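Side-chain contacts in protein-S-isoprenylcysteine O-methyltransferase (Tribolium castaneum, PDB 5V7P), which methylates the carboxyl group of isoprenylated C-terminal cysteines, using S-adenosyl-L-methionine as the methyl donor in the endoplasmic reticulum membrane: residues Gln260-Cys263 with Asp264-Gln268; Thr39-Val42 with Phe43-Val47; Asn48-Phe51 with Phe52-Phe56; Phe20-Ile23 with Cys24-His28. One frame throughout, in Å; residues are numbered along the deposited sequence. Where two conformers were deposited one is given.

Interaction 1 (Gln260-Cys263 with Asp264-Gln268); sequences QQYC and DYQQQ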
loop_
_atom_site.group_PDB
_atom_site.type_symbol
_atom_site.label_atom_id
_atom_site.label_comp_id
_atom_site.label_asym_id
_atom_site.label_seq_id
_atom_site.Cartn_x
_atom_site.Cartn_y
_atom_site.Cartn_z
ATOM N N GLN A 260 0.902 20.171 -20.807
ATOM C CA GLN A 260 1.397 19.530 -22.020
ATOM C C GLN A 260 2.662 18.722 -21.763
ATOM O O GLN A 260 2.935 17.760 -22.490
ATOM C CB GLN A 260 1.656 20.580 -23.101
ATOM C CG GLN A 260 2.028 20.002 -24.464
ATOM C CD GLN A 260 0.873 19.277 -25.122
ATOM O OE1 GLN A 260 -0.286 19.653 -24.957
ATOM N NE2 GLN A 260 1.185 18.223 -25.868
ATOM N N GLN A 261 3.449 19.092 -20.750
ATOM C CA GLN A 261 4.648 18.319 -20.441
ATOM C C GLN A 261 4.301 16.870 -20.130
ATOM O O GLN A 261 5.013 15.951 -20.552
ATOM C CB GLN A 261 5.407 18.952 -19.273
ATOM C CG GLN A 261 6.399 20.030 -19.688
ATOM C CD GLN A 261 5.725 21.316 -20.130
ATOM O OE1 GLN A 261 5.657 21.620 -21.322
ATOM N NE2 GLN A 261 5.231 22.083 -19.166
ATOM N N TYR A 262 3.208 16.638 -19.398
ATOM C CA TYR A 262 2.783 15.266 -19.153
ATOM C C TYR A 262 2.082 14.671 -20.365
ATOM O O TYR A 262 2.195 13.464 -20.608
ATOM C CB TYR A 262 1.861 15.186 -17.937
ATOM C CG TYR A 262 1.790 13.786 -17.375
ATOM C CD1 TYR A 262 2.803 13.297 -16.563
ATOM C CD2 TYR A 262 0.729 12.942 -17.678
ATOM C CE1 TYR A 262 2.760 12.019 -16.058
ATOM C CE2 TYR A 262 0.678 11.656 -17.172
ATOM C CZ TYR A 262 1.698 11.200 -16.363
ATOM O OH TYR A 262 1.665 9.923 -15.851
ATOM N N CYS A 263 1.359 15.490 -21.131
ATOM C CA CYS A 263 0.759 15.000 -22.367
ATOM C C CYS A 263 1.832 14.471 -23.311
ATOM O O CYS A 263 1.690 13.385 -23.884
ATOM C CB CYS A 263 -0.055 16.110 -23.031
ATOM S SG CYS A 263 -1.124 15.540 -24.374
ATOM N N ASP A 264 2.926 15.221 -23.475
ATOM C CA ASP A 264 4.041 14.739 -24.287
ATOM C C ASP A 264 4.653 13.483 -23.681
ATOM O O ASP A 264 5.101 12.586 -24.406
ATOM C CB ASP A 264 5.107 15.828 -24.421
ATOM C CG ASP A 264 4.581 17.085 -25.082
ATOM O OD1 ASP A 264 3.605 16.993 -25.857
ATOM O OD2 ASP A 264 5.149 18.168 -24.828
ATOM N N TYR A 265 4.690 13.410 -22.348
ATOM C CA TYR A 265 5.253 12.251 -21.665
ATOM C C TYR A 265 4.405 11.004 -21.889
ATOM O O TYR A 265 4.944 9.893 -21.958
ATOM C CB TYR A 265 5.382 12.572 -20.176
ATOM C CG TYR A 265 5.999 11.491 -19.318
ATOM C CD1 TYR A 265 7.201 10.892 -19.665
ATOM C CD2 TYR A 265 5.390 11.097 -18.133
ATOM C CE1 TYR A 265 7.767 9.914 -18.865
ATOM C CE2 TYR A 265 5.946 10.126 -17.331
ATOM C CZ TYR A 265 7.132 9.538 -17.698
ATOM O OH TYR A 265 7.679 8.572 -16.889
ATOM N N GLN A 266 3.085 11.169 -22.014
ATOM C CA GLN A 266 2.210 10.034 -22.286
ATOM C C GLN A 266 2.418 9.482 -23.689
ATOM O O GLN A 266 2.273 8.272 -23.903
ATOM C CB GLN A 266 0.749 10.444 -22.096
ATOM C CG GLN A 266 0.360 10.700 -20.653
ATOM C CD GLN A 266 -1.036 11.270 -20.518
ATOM O OE1 GLN A 266 -1.408 12.209 -21.222
ATOM N NE2 GLN A 266 -1.822 10.698 -19.615
ATOM N N GLN A 267 2.750 10.340 -24.654
ATOM C CA GLN A 267 2.964 9.876 -26.021
ATOM C C GLN A 267 4.304 9.169 -26.180
ATOM O O GLN A 267 4.449 8.323 -27.071
ATOM C CB GLN A 267 2.886 11.050 -26.998
ATOM C CG GLN A 267 1.677 11.952 -26.804
ATOM C CD GLN A 267 0.362 11.215 -26.942
ATOM O OE1 GLN A 267 0.262 10.233 -27.679
ATOM N NE2 GLN A 267 -0.654 11.680 -26.226
ATOM N N GLN A 268 5.283 9.493 -25.336
ATOM C CA GLN A 268 6.623 8.933 -25.465
ATOM C C GLN A 268 6.830 7.673 -24.634
ATOM O O GLN A 268 7.635 6.817 -25.016
ATOM C CB GLN A 268 7.666 9.975 -25.055
ATOM C CG GLN A 268 7.688 11.213 -25.936
ATOM C CD GLN A 268 8.577 12.307 -25.379
ATOM O OE1 GLN A 268 8.110 13.398 -25.052
ATOM N NE2 GLN A 268 9.871 12.022 -25.270
#
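Gln260 and Asp264 meet one turn apart on the short, probably cytoplasmic helix 260-268, an i to i+4 side-chain bridge laid over an alpha-helical backbone bond. Gln260 NE2 donates a hydrogen bond to Asp264 OD1 at 2.7 Å. The acceptor lies close to the amide plane of Gln260, whereas the donor approaches OD1 from above the carboxylate plane. The bridge is reached because Gln260 CG stands anti to its own backbone N (chi1 -173°) and the chain then bends at chi2, carrying the amide forward along the helix to Asp264. Beneath it Asp264 N binds Gln260 O at 2.7 Å, nearly straight, so the two residues are joined twice. A leucine in place of Asp264 would probably leave the Gln260 amide without its acceptor and free to swing, with only the backbone bond remaining. On the buried side Tyr265 turns its edge toward the face of Tyr262 in an offset edge-to-face pair, planes 67° apart. Tyr265 OH is satisfied by the backbone O of Tyr204, a residue that binds S-adenosyl-L-methionine, and the Tyr265 side chain also touches the bound S-adenosyl-L-homocysteine. Gln266 NE2 is held by Glu251 and by the carbonyl of Tyr279; Tyr262 OH makes a weaker bond to Glu251. The same Gln266 NE2 sits at the edge of the Tyr262 ring, 3.6 Å from CE2.

Interaction 2 (Thr39-Val42 with Phe43-Val47); sequences TLIV and FFYAV. With MPG ([(Z)-octadec-9-enyl] (2R)-2,3-bis(oxidanyl)propanoate), chain Z.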
loop_
_atom_site.group_PDB
_atom_site.type_symbol
_atom_site.label_atom_id
_atom_site.label_comp_id
_atom_site.label_asym_id
_atom_site.label_seq_id
_atom_site.Cartn_x
_atom_site.Cartn_y
_atom_site.Cartn_z
ATOM N N THR A 39 8.176 -22.359 18.544
ATOM C CA THR A 39 7.178 -21.299 18.645
ATOM C C THR A 39 7.264 -20.598 19.994
ATOM O O THR A 39 7.301 -19.364 20.065
ATOM C CB THR A 39 5.778 -21.879 18.428
ATOM O OG1 THR A 39 5.705 -22.482 17.129
ATOM C CG2 THR A 39 4.707 -20.792 18.534
ATOM N N LEU A 40 7.306 -21.371 21.079
ATOM C CA LEU A 40 7.284 -20.773 22.409
ATOM C C LEU A 40 8.609 -20.102 22.751
ATOM O O LEU A 40 8.624 -19.118 23.499
ATOM C CB LEU A 40 6.927 -21.835 23.449
ATOM C CG LEU A 40 5.531 -22.448 23.292
ATOM C CD1 LEU A 40 5.338 -23.601 24.264
ATOM C CD2 LEU A 40 4.438 -21.401 23.486
ATOM N N ILE A 41 9.724 -20.605 22.216
ATOM C CA ILE A 41 10.999 -19.922 22.408
ATOM C C ILE A 41 10.974 -18.563 21.721
ATOM O O ILE A 41 11.429 -17.557 22.283
ATOM C CB ILE A 41 12.164 -20.793 21.898
ATOM C CG1 ILE A 41 12.344 -22.013 22.806
ATOM C CG2 ILE A 41 13.467 -19.979 21.834
ATOM C CD1 ILE A 41 13.419 -22.989 22.347
ATOM N N VAL A 42 10.450 -18.509 20.495
ATOM C CA VAL A 42 10.341 -17.240 19.783
ATOM C C VAL A 42 9.342 -16.326 20.481
ATOM O O VAL A 42 9.603 -15.135 20.689
ATOM C CB VAL A 42 9.957 -17.487 18.311
ATOM C CG1 VAL A 42 9.459 -16.205 17.635
ATOM C CG2 VAL A 42 11.153 -18.049 17.548
ATOM N N PHE A 43 8.180 -16.869 20.851
ATOM C CA PHE A 43 7.183 -16.067 21.551
ATOM C C PHE A 43 7.749 -15.497 22.846
ATOM O O PHE A 43 7.545 -14.317 23.155
ATOM C CB PHE A 43 5.939 -16.907 21.832
ATOM C CG PHE A 43 4.844 -16.154 22.531
ATOM C CD1 PHE A 43 3.985 -15.333 21.818
ATOM C CD2 PHE A 43 4.670 -16.271 23.901
ATOM C CE1 PHE A 43 2.974 -14.641 22.458
ATOM C CE2 PHE A 43 3.661 -15.581 24.546
ATOM C CZ PHE A 43 2.811 -14.764 23.824
ATOM N N PHE A 44 8.473 -16.318 23.612
ATOM C CA PHE A 44 9.072 -15.849 24.857
ATOM C C PHE A 44 9.917 -14.601 24.625
ATOM O O PHE A 44 9.758 -13.589 25.320
ATOM C CB PHE A 44 9.915 -16.964 25.479
ATOM C CG PHE A 44 10.718 -16.528 26.676
ATOM C CD1 PHE A 44 10.147 -16.489 27.936
ATOM C CD2 PHE A 44 12.050 -16.169 26.540
ATOM C CE1 PHE A 44 10.885 -16.092 29.037
ATOM C CE2 PHE A 44 12.793 -15.770 27.636
ATOM C CZ PHE A 44 12.210 -15.733 28.885
ATOM N N TYR A 45 10.823 -14.652 23.648
ATOM C CA TYR A 45 11.701 -13.514 23.401
ATOM C C TYR A 45 10.996 -12.397 22.643
ATOM O O TYR A 45 11.393 -11.233 22.762
ATOM C CB TYR A 45 12.951 -13.970 22.647
ATOM C CG TYR A 45 13.995 -14.578 23.557
ATOM C CD1 TYR A 45 14.670 -13.794 24.484
ATOM C CD2 TYR A 45 14.302 -15.932 23.496
ATOM C CE1 TYR A 45 15.619 -14.338 25.322
ATOM C CE2 TYR A 45 15.255 -16.485 24.332
ATOM C CZ TYR A 45 15.909 -15.681 25.243
ATOM O OH TYR A 45 16.858 -16.217 26.081
ATOM N N ALA A 46 9.957 -12.719 21.872
ATOM C CA ALA A 46 9.145 -11.670 21.265
ATOM C C ALA A 46 8.515 -10.786 22.335
ATOM O O ALA A 46 8.370 -9.572 22.145
ATOM C CB ALA A 46 8.066 -12.285 20.377
ATOM N N VAL A 47 8.128 -11.381 23.464
ATOM C CA VAL A 47 7.612 -10.595 24.580
ATOM C C VAL A 47 8.710 -9.711 25.159
ATOM O O VAL A 47 8.467 -8.555 25.526
ATOM C CB VAL A 47 7.012 -11.526 25.649
ATOM C CG1 VAL A 47 6.606 -10.743 26.896
ATOM C CG2 VAL A 47 5.813 -12.274 25.085
HETATM C C2 MPG Z . 19.364 -16.471 23.729
HETATM C C3 MPG Z . 19.298 -15.599 22.478
HETATM C C4 MPG Z . 18.949 -14.167 22.875
HETATM C C5 MPG Z . 20.189 -13.495 23.462
HETATM C C6 MPG Z . 20.079 -11.981 23.299
HETATM C C7 MPG Z . 21.377 -11.445 22.700
HETATM C C8 MPG Z . 21.484 -11.880 21.239
HETATM C C9 MPG Z . 22.818 -11.405 20.666
HETATM C C10 MPG Z . 22.969 -10.156 20.278
HETATM C C11 MPG Z . 21.812 -9.167 20.395
HETATM O O1 MPG Z . 19.159 -18.803 23.271
HETATM C C1 MPG Z . 18.416 -17.657 23.568
HETATM C CXD MPG Z . 17.531 -20.296 24.509
HETATM O O2 MPG Z . 17.590 -21.243 25.537
HETATM C C21 MPG Z . 16.859 -20.919 23.288
HETATM O O3 MPG Z . 17.462 -20.445 22.116
HETATM O O4 MPG Z . 19.878 -20.416 24.648
HETATM C CX3 MPG Z . 18.951 -19.859 24.162
#
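Four successive i to i+4 backbone bonds join residues 39-42 to residues 43-46, from Phe43 N to Thr39 O at 2.8 Å through to Ala46 N to Val42 O at 2.7 Å, with Tyr45 N to Ile41 O the longest at 3.3 Å. Side chains add little to this directly. Ile41 and Tyr45, one turn apart, come together only loosely, CG2 of Ile41 standing 4.5 Å from CD2 of Tyr45; the ring carbon CD2 of Tyr45 is nearer to Ile41 O, at 3.5 Å. What the pair shares is a lipid. Ile41 CG2, anti to its backbone N, reaches C21 in the head group of the bound lipid MPG at 3.8 Å, while Tyr45 lays its ring along the start of the octadecenyl chain. MPG C4 sits over one ring face toward the rim, and Tyr45 OH lies 3.3 Å from MPG C1. On helix 35-56, a predicted transmembrane helix, these two residues, four apart, lie on the flank that packs on helix 4-29, with MPG held beside both helices: Ile41 also packs on Ile23 and Asn27, and Tyr45 on Phe20 and Ile23. The other face of the Tyr45 ring is covered by Phe44 CD2, above its centre, so the ring is sandwiched between lipid and phenyl group. Val42 turns to helix 59-84, touching Leu73 and Leu77. Phe43 is on the surface, with Val47 CG2 over one face of its ring, 4.0 Å above the plane.

Interaction 3 (Asn48-Phe51 with Phe52-Phe56); sequences NVYF and FLKFF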
loop_
_atom_site.group_PDB
_atom_site.type_symbol
_atom_site.label_atom_id
_atom_site.label_comp_id
_atom_site.label_asym_id
_atom_site.label_seq_id
_atom_site.Cartn_x
_atom_site.Cartn_y
_atom_site.Cartn_z
ATOM N N ASN A 48 9.934 -10.236 25.244
ATOM C CA ASN A 48 11.027 -9.468 25.827
ATOM C C ASN A 48 11.378 -8.259 24.968
ATOM O O ASN A 48 11.649 -7.177 25.501
ATOM C CB ASN A 48 12.249 -10.363 26.022
ATOM C CG ASN A 48 12.076 -11.337 27.169
ATOM O OD1 ASN A 48 11.624 -12.466 26.978
ATOM N ND2 ASN A 48 12.430 -10.903 28.373
ATOM N N VAL A 49 11.377 -8.415 23.642
ATOM C CA VAL A 49 11.694 -7.279 22.783
ATOM C C VAL A 49 10.574 -6.251 22.837
ATOM O O VAL A 49 10.826 -5.042 22.780
ATOM C CB VAL A 49 11.975 -7.737 21.337
ATOM C CG1 VAL A 49 13.065 -8.801 21.311
ATOM C CG2 VAL A 49 10.714 -8.252 20.658
ATOM N N TYR A 50 9.324 -6.703 22.962
ATOM C CA TYR A 50 8.207 -5.770 23.048
ATOM C C TYR A 50 8.341 -4.856 24.260
ATOM O O TYR A 50 8.068 -3.654 24.174
ATOM C CB TYR A 50 6.884 -6.535 23.101
ATOM C CG TYR A 50 5.665 -5.644 23.235
ATOM C CD1 TYR A 50 5.193 -5.262 24.486
ATOM C CD2 TYR A 50 4.986 -5.188 22.113
ATOM C CE1 TYR A 50 4.081 -4.449 24.613
ATOM C CE2 TYR A 50 3.871 -4.373 22.232
ATOM C CZ TYR A 50 3.424 -4.007 23.483
ATOM O OH TYR A 50 2.317 -3.196 23.606
ATOM N N PHE A 51 8.762 -5.406 25.400
ATOM C CA PHE A 51 8.829 -4.628 26.631
ATOM C C PHE A 51 10.129 -3.850 26.775
ATOM O O PHE A 51 10.130 -2.776 27.387
ATOM C CB PHE A 51 8.633 -5.542 27.844
ATOM C CG PHE A 51 7.191 -5.845 28.138
ATOM C CD1 PHE A 51 6.374 -4.884 28.715
ATOM C CD2 PHE A 51 6.647 -7.080 27.830
ATOM C CE1 PHE A 51 5.045 -5.152 28.982
ATOM C CE2 PHE A 51 5.317 -7.353 28.097
ATOM C CZ PHE A 51 4.516 -6.386 28.673
ATOM N N PHE A 52 11.235 -4.354 26.227
ATOM C CA PHE A 52 12.463 -3.565 26.212
ATOM C C PHE A 52 12.319 -2.351 25.302
ATOM O O PHE A 52 12.856 -1.278 25.600
ATOM C CB PHE A 52 13.646 -4.427 25.770
ATOM C CG PHE A 52 14.334 -5.139 26.902
ATOM C CD1 PHE A 52 15.137 -4.440 27.789
ATOM C CD2 PHE A 52 14.188 -6.507 27.074
ATOM C CE1 PHE A 52 15.776 -5.089 28.829
ATOM C CE2 PHE A 52 14.825 -7.161 28.114
ATOM C CZ PHE A 52 15.621 -6.451 28.991
ATOM N N LEU A 53 11.594 -2.498 24.189
ATOM C CA LEU A 53 11.402 -1.371 23.283
ATOM C C LEU A 53 10.443 -0.346 23.873
ATOM O O LEU A 53 10.685 0.863 23.781
ATOM C CB LEU A 53 10.892 -1.865 21.929
ATOM C CG LEU A 53 11.874 -2.652 21.055
ATOM C CD1 LEU A 53 11.193 -3.086 19.764
ATOM C CD2 LEU A 53 13.122 -1.843 20.741
ATOM N N LYS A 54 9.349 -0.808 24.482
ATOM C CA LYS A 54 8.405 0.121 25.091
ATOM C C LYS A 54 9.060 0.930 26.200
ATOM O O LYS A 54 8.627 2.052 26.491
ATOM C CB LYS A 54 7.194 -0.639 25.634
ATOM C CG LYS A 54 6.080 0.266 26.135
ATOM C CD LYS A 54 4.783 0.063 25.362
ATOM C CE LYS A 54 3.891 1.297 25.439
ATOM N NZ LYS A 54 4.167 2.261 24.334
ATOM N N PHE A 55 10.108 0.389 26.819
ATOM C CA PHE A 55 10.787 1.096 27.897
ATOM C C PHE A 55 11.727 2.170 27.360
ATOM O O PHE A 55 11.857 3.239 27.964
ATOM C CB PHE A 55 11.556 0.100 28.766
ATOM C CG PHE A 55 12.321 0.739 29.885
ATOM C CD1 PHE A 55 11.670 1.164 31.031
ATOM C CD2 PHE A 55 13.693 0.909 29.796
ATOM C CE1 PHE A 55 12.372 1.751 32.065
ATOM C CE2 PHE A 55 14.401 1.495 30.827
ATOM C CZ PHE A 55 13.740 1.916 31.964
ATOM N N PHE A 56 12.382 1.908 26.230
ATOM C CA PHE A 56 13.380 2.820 25.686
ATOM C C PHE A 56 12.821 3.819 24.684
ATOM O O PHE A 56 13.556 4.716 24.256
ATOM C CB PHE A 56 14.506 2.022 25.011
ATOM C CG PHE A 56 15.464 1.371 25.971
ATOM C CD1 PHE A 56 15.709 1.919 27.221
ATOM C CD2 PHE A 56 16.131 0.212 25.612
ATOM C CE1 PHE A 56 16.592 1.322 28.090
ATOM C CE2 PHE A 56 17.017 -0.388 26.483
ATOM C CZ PHE A 56 17.243 0.171 27.723
#
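Phe52 lies against the turn that begins at Asn48, and the main tie is in the backbone. Phe52 N binds Asn48 O at 2.9 Å, Leu53 N binds Val49 O at 3.0 Å and Lys54 N binds Tyr50 O at 3.1 Å, while the last, Phe55 N to Phe51 O, is weak. Carbon contacts with carbonyl oxygens follow: Phe52 brings CD2, at the ring edge, to 3.1 Å from Asn48 O, which lies near the plane of the ring. Leu53 places CG, anti to its carbonyl carbon (chi1 -70°), at 3.1 Å from Val49 O. Among the aromatic groups, Tyr50 CD1 stands 4.0 Å above the centre of the Phe51 ring. Tyr50 and Lys54, one turn apart, approach only distantly, Tyr50 OH to Lys54 CD 4.4 Å. This is the end of the predicted transmembrane helix 35-56 assigned to the cytoplasmic side, with Phe51, Phe52 and Phe55 on its surface. Its other side rests on helix 59-84: Leu53 packs on Phe62, Ile66 and Ala69, Tyr50 meets the Phe62 ring edge-to-face, and Lys54 makes a cation-pi contact with Phe62 and a salt bridge to Glu59.

Interaction 4 (Phe20-Ile23 with Cys24-His28); sequences FFVI and CMFNH. With UND (undecane), chain E; MPG ([(Z)-octadec-9-enyl] (2R)-2,3-bis(oxidanyl)propanoate), chain Z.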
loop_
_atom_site.group_PDB
_atom_site.type_symbol
_atom_site.label_atom_id
_atom_site.label_comp_id
_atom_site.label_asym_id
_atom_site.label_seq_id
_atom_site.Cartn_x
_atom_site.Cartn_y
_atom_site.Cartn_z
ATOM N N PHE A 20 16.932 -12.859 17.016
ATOM C CA PHE A 20 16.305 -14.116 16.634
ATOM C C PHE A 20 17.197 -14.952 15.727
ATOM O O PHE A 20 17.024 -16.174 15.668
ATOM C CB PHE A 20 14.955 -13.837 15.973
ATOM C CG PHE A 20 13.956 -13.227 16.908
ATOM C CD1 PHE A 20 13.270 -14.015 17.816
ATOM C CD2 PHE A 20 13.716 -11.863 16.899
ATOM C CE1 PHE A 20 12.356 -13.458 18.690
ATOM C CE2 PHE A 20 12.803 -11.300 17.771
ATOM C CZ PHE A 20 12.121 -12.101 18.667
ATOM N N PHE A 21 18.151 -14.328 15.032
ATOM C CA PHE A 21 19.177 -15.104 14.344
ATOM C C PHE A 21 19.963 -15.955 15.332
ATOM O O PHE A 21 20.249 -17.128 15.066
ATOM C CB PHE A 21 20.115 -14.175 13.572
ATOM C CG PHE A 21 21.324 -14.870 13.011
ATOM C CD1 PHE A 21 21.219 -15.685 11.896
ATOM C CD2 PHE A 21 22.567 -14.707 13.599
ATOM C CE1 PHE A 21 22.330 -16.325 11.380
ATOM C CE2 PHE A 21 23.681 -15.343 13.086
ATOM C CZ PHE A 21 23.562 -16.153 11.975
ATOM N N VAL A 22 20.315 -15.381 16.484
ATOM C CA VAL A 22 21.013 -16.145 17.512
ATOM C C VAL A 22 20.115 -17.252 18.052
ATOM O O VAL A 22 20.563 -18.385 18.265
ATOM C CB VAL A 22 21.495 -15.206 18.635
ATOM C CG1 VAL A 22 22.091 -15.996 19.798
ATOM C CG2 VAL A 22 22.520 -14.218 18.093
ATOM N N ILE A 23 18.836 -16.945 18.279
ATOM C CA ILE A 23 17.913 -17.939 18.825
ATOM C C ILE A 23 17.789 -19.124 17.876
ATOM O O ILE A 23 17.876 -20.287 18.289
ATOM C CB ILE A 23 16.542 -17.297 19.109
ATOM C CG1 ILE A 23 16.681 -16.202 20.172
ATOM C CG2 ILE A 23 15.533 -18.355 19.565
ATOM C CD1 ILE A 23 15.440 -15.357 20.356
ATOM N N CYS A 24 17.579 -18.848 16.587
ATOM C CA CYS A 24 17.412 -19.928 15.621
ATOM C C CYS A 24 18.704 -20.714 15.439
ATOM O O CYS A 24 18.672 -21.941 15.300
ATOM C CB CYS A 24 16.927 -19.365 14.286
ATOM S SG CYS A 24 15.269 -18.639 14.360
ATOM N N MET A 25 19.851 -20.029 15.433
ATOM C CA MET A 25 21.128 -20.735 15.382
ATOM C C MET A 25 21.264 -21.691 16.559
ATOM O O MET A 25 21.687 -22.842 16.392
ATOM C CB MET A 25 22.286 -19.736 15.374
ATOM C CG MET A 25 22.473 -18.995 14.055
ATOM S SD MET A 25 22.994 -20.058 12.692
ATOM C CE MET A 25 24.605 -20.598 13.252
ATOM N N PHE A 26 20.906 -21.232 17.760
ATOM C CA PHE A 26 20.975 -22.093 18.937
ATOM C C PHE A 26 20.029 -23.279 18.804
ATOM O O PHE A 26 20.401 -24.421 19.094
ATOM C CB PHE A 26 20.639 -21.289 20.199
ATOM C CG PHE A 26 21.819 -20.589 20.823
ATOM C CD1 PHE A 26 23.039 -21.231 20.964
ATOM C CD2 PHE A 26 21.698 -19.289 21.288
ATOM C CE1 PHE A 26 24.114 -20.587 21.545
ATOM C CE2 PHE A 26 22.771 -18.640 21.869
ATOM C CZ PHE A 26 23.979 -19.291 21.998
ATOM N N ASN A 27 18.794 -23.026 18.366
ATOM C CA ASN A 27 17.813 -24.100 18.261
ATOM C C ASN A 27 18.201 -25.121 17.202
ATOM O O ASN A 27 17.829 -26.295 17.311
ATOM C CB ASN A 27 16.436 -23.518 17.951
ATOM C CG ASN A 27 15.833 -22.791 19.133
ATOM O OD1 ASN A 27 16.487 -22.600 20.160
ATOM N ND2 ASN A 27 14.580 -22.377 18.995
ATOM N N HIS A 28 18.942 -24.703 16.177
ATOM C CA HIS A 28 19.323 -25.626 15.115
ATOM C C HIS A 28 20.464 -26.534 15.555
ATOM O O HIS A 28 20.407 -27.754 15.365
ATOM C CB HIS A 28 19.716 -24.846 13.861
ATOM C CG HIS A 28 20.251 -25.708 12.762
ATOM N ND1 HIS A 28 19.527 -26.742 12.209
ATOM C CD2 HIS A 28 21.443 -25.696 12.119
ATOM C CE1 HIS A 28 20.249 -27.327 11.269
ATOM N NE2 HIS A 28 21.414 -26.711 11.194
HETATM C C1 UND E . 19.274 -16.614 8.886
HETATM C C2 UND E . 18.600 -17.571 9.869
HETATM C C3 UND E . 19.572 -18.687 10.243
HETATM C C4 UND E . 18.847 -19.736 11.084
HETATM C C5 UND E . 19.752 -20.953 11.271
HETATM C C6 UND E . 19.628 -21.881 10.065
HETATM C C7 UND E . 20.775 -22.890 10.076
HETATM C C8 UND E . 20.423 -24.069 9.172
HETATM C C9 UND E . 21.562 -24.327 8.186
HETATM C C10 UND E . 21.278 -25.619 7.419
HETATM C C11 UND E . 22.067 -25.628 6.113
HETATM C C2 MPG Z . 19.364 -16.471 23.729
HETATM C C3 MPG Z . 19.298 -15.599 22.478
HETATM C C4 MPG Z . 18.949 -14.167 22.875
HETATM C C5 MPG Z . 20.189 -13.495 23.462
HETATM C C6 MPG Z . 20.079 -11.981 23.299
HETATM C C7 MPG Z . 21.377 -11.445 22.700
HETATM C C8 MPG Z . 21.484 -11.880 21.239
HETATM C C9 MPG Z . 22.818 -11.405 20.666
HETATM C C10 MPG Z . 22.969 -10.156 20.278
HETATM C C11 MPG Z . 21.812 -9.167 20.395
HETATM O O1 MPG Z . 19.159 -18.803 23.271
HETATM C C1 MPG Z . 18.416 -17.657 23.568
HETATM C CXD MPG Z . 17.531 -20.296 24.509
HETATM O O2 MPG Z . 17.590 -21.243 25.537
HETATM C C21 MPG Z . 16.859 -20.919 23.288
HETATM O O3 MPG Z . 17.462 -20.445 22.116
HETATM O O4 MPG Z . 19.878 -20.416 24.648
HETATM C CX3 MPG Z . 18.951 -19.859 24.162
#
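Phe20 O accepts the backbone N-H of Cys24 at 2.9 Å, opening a run of four i to i+4 bonds, while the Phe20 ring packs on Leu73 of helix 59-84. Phe21 carries the main side-chain contact. With CG anti to the backbone N (chi1 171°), its ring runs alongside Met25, whose CG sits over the ring face in a CH-pi contact, 3.8 Å from the centroid. Bends at chi2 and chi3 bring Met25 SD obliquely beside the same ring, a Met-aromatic contact at 4.6 Å from the centroid. Undecane C1 approaches the edge of the Phe21 ring, and C5 of the same alkane lies 3.7 Å from Met25 SD. An alanine at Phe21 would remove the ring and is likely to leave Met25 CG and SD without their aromatic partner and the alkane end less covered. These residues belong to the predicted transmembrane helix 4-29, whose two flanks are each lined by a bound chain: undecane beside Phe21, Cys24, Met25 and His28, with its C8 over a face of the His28 ring, and MPG beside Val22, Ile23, Phe26 and Asn27. In the conformer given for Phe26, Val22 CG1 comes near its CE2, a contact less certain because Phe26 was modelled in two positions; Val22 CG2 faces MPG C9. Ile23 offers CG1 to MPG C3 at 3.5 Å. One turn on from Ile23, Asn27 OD1 accepts a hydrogen bond from MPG O3 at 3.1 Å, while its ND2 is hydrogen-bonded to Asn38 OD1.

From the N terminus, interaction 4 comes first, on helix 4-29, followed by interactions 2 and 3 on helix 35-56 and, far along the chain, interaction 1 on helix 260-268. Each lies within one continuous helical stretch, so none closes a loop; they run in series, without nesting or crossing. Interactions 2 and 4 touch, Tyr45 CD2 meeting Ile23 CD1 at 3.4 Å, and share one MPG molecule, so together they join the first two predicted transmembrane helices. Interaction 3 continues helix 35-56 directly, its centre about 14 Å from that of interaction 2. Interaction 1 stands apart, its centre more than 50 Å from the others, beside the cofactor site.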